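Local coordinates for attachment invasion locus protein (Yersinia pestis, PDB 3QRA) that forms an eight-stranded outer-membrane beta-barrel and promotes attachment to and invasion of eukaryotic cells by a mechanism not yet known, at residues A[138-142]-A[143-147]. Numbering follows the deposited sequence.
Sequences YSKLD and DVKVG. With C8E ((hydroxyethyloxy)tri(ethyloxy)octane), chain D.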
# COMPACT_ATOMS: atom_id res chain seq x y z
N TYR A 138 -7.38 -1.04 -0.68
CA TYR A 138 -8.25 -2.13 -0.24
C TYR A 138 -8.10 -3.31 -1.19
O TYR A 138 -8.03 -3.14 -2.41
CB TYR A 138 -9.71 -1.67 -0.24
CG TYR A 138 -10.70 -2.77 0.07
CD1 TYR A 138 -10.91 -3.20 1.38
CD2 TYR A 138 -11.43 -3.37 -0.95
CE1 TYR A 138 -11.84 -4.21 1.66
CE2 TYR A 138 -12.36 -4.38 -0.68
CZ TYR A 138 -12.55 -4.79 0.62
OH TYR A 138 -13.48 -5.78 0.88
N SER A 139 -8.02 -4.52 -0.64
CA SER A 139 -8.04 -5.71 -1.47
C SER A 139 -8.80 -6.80 -0.74
O SER A 139 -8.58 -7.02 0.45
CB SER A 139 -6.61 -6.17 -1.81
OG SER A 139 -6.61 -7.32 -2.65
N LYS A 140 -9.70 -7.48 -1.44
CA LYS A 140 -10.39 -8.62 -0.87
C LYS A 140 -9.87 -9.91 -1.48
O LYS A 140 -9.96 -10.13 -2.68
CB LYS A 140 -11.92 -8.53 -1.03
CG LYS A 140 -12.65 -9.60 -0.22
CD LYS A 140 -14.14 -9.32 -0.09
CE LYS A 140 -14.80 -10.35 0.83
NZ LYS A 140 -16.23 -10.03 1.06
N LEU A 141 -9.29 -10.75 -0.62
CA LEU A 141 -8.67 -12.00 -1.02
C LEU A 141 -9.55 -13.14 -0.52
O LEU A 141 -9.39 -13.62 0.60
CB LEU A 141 -7.26 -12.11 -0.42
CG LEU A 141 -6.33 -10.91 -0.67
CD1 LEU A 141 -5.05 -11.07 0.16
CD2 LEU A 141 -6.00 -10.76 -2.16
N ASP A 142 -10.48 -13.56 -1.37
CA ASP A 142 -11.55 -14.46 -0.97
C ASP A 142 -12.28 -13.89 0.24
O ASP A 142 -12.90 -12.84 0.14
CB ASP A 142 -11.02 -15.87 -0.70
CG ASP A 142 -10.54 -16.57 -1.96
OD1 ASP A 142 -11.08 -16.28 -3.05
OD2 ASP A 142 -9.62 -17.40 -1.86
N ASP A 143 -12.19 -14.55 1.39
CA ASP A 143 -12.88 -14.05 2.58
C ASP A 143 -12.06 -13.07 3.42
O ASP A 143 -12.56 -12.53 4.41
CB ASP A 143 -13.40 -15.20 3.44
CG ASP A 143 -14.51 -15.98 2.77
OD1 ASP A 143 -15.28 -15.38 1.99
OD2 ASP A 143 -14.61 -17.19 3.01
N VAL A 144 -10.82 -12.82 3.03
CA VAL A 144 -9.93 -11.99 3.84
C VAL A 144 -9.82 -10.58 3.28
O VAL A 144 -9.37 -10.39 2.17
CB VAL A 144 -8.51 -12.61 3.90
CG1 VAL A 144 -7.57 -11.71 4.71
CG2 VAL A 144 -8.57 -14.03 4.49
N LYS A 145 -10.22 -9.59 4.07
CA LYS A 145 -10.14 -8.20 3.62
C LYS A 145 -8.85 -7.56 4.14
O LYS A 145 -8.48 -7.75 5.30
CB LYS A 145 -11.36 -7.42 4.13
CG LYS A 145 -12.69 -7.93 3.57
CD LYS A 145 -13.88 -7.39 4.34
CE LYS A 145 -14.12 -8.22 5.60
NZ LYS A 145 -15.20 -7.65 6.46
N VAL A 146 -8.16 -6.84 3.28
CA VAL A 146 -6.93 -6.15 3.67
C VAL A 146 -7.06 -4.67 3.35
O VAL A 146 -7.20 -4.29 2.18
CB VAL A 146 -5.68 -6.70 2.93
CG1 VAL A 146 -4.40 -6.00 3.43
CG2 VAL A 146 -5.57 -8.22 3.07
N GLY A 147 -7.03 -3.85 4.39
CA GLY A 147 -7.00 -2.40 4.19
C GLY A 147 -5.63 -1.87 4.55
O GLY A 147 -5.09 -2.21 5.60
C1 C8E D . -4.06 -14.26 3.18
C2 C8E D . -4.17 -15.36 2.13
C3 C8E D . -5.54 -15.34 1.46
C4 C8E D . -6.45 -16.45 1.97
C5 C8E D . -7.60 -16.67 1.00
C6 C8E D . -7.94 -18.15 0.84
C7 C8E D . -7.22 -18.77 -0.35
C8 C8E D . -7.19 -20.29 -0.22
O HOH W 1 -16.60 -12.92 2.18
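The ring of Tyr-138 leans obliquely toward Lys-145, with CE1 near Lys-145 CB and CD1 near Val-146 O. With CG anti to the backbone N (chi1 174°), the ring slants outward from the sheet and toward the turn, putting OH 3.5 Å from Lys-145 CG. On the same face Lys-140 runs extended beside Lys-145, the two chains meeting at their CG atoms, 4.1 Å apart. Their ammonium groups then part: Lys-145 bends at chi3 (-82°) and pairs with Asp-19, while Lys-140 NZ is linked to Asp-143 OD1 through a water. The other face carries Ser-139, Leu-141, Val-144 and Val-146, turned into the barrel; Leu-141 CD1 touches Val-146 CG2 at 4.1 Å, and Ser-139 OG bonds to Leu-116 O. Four backbone bonds join the strands, with Ser-139 and Val-146 exchanging a pair at 2.9 Å between N and O each way. Nearer the bend, Leu-141 N gives a straight bond to Val-144 O (2.8 Å), whereas Val-144 N sits well above the carbonyl plane of Leu-141 O. An octyl detergent chain lies against Leu-141, Asp-142 and Val-144. This is a beta-hairpin closed by a two-residue type II' turn (corners Asp-142 and Asp-143), joining strands 130-141 and 144-156 of the outer-membrane beta-barrel.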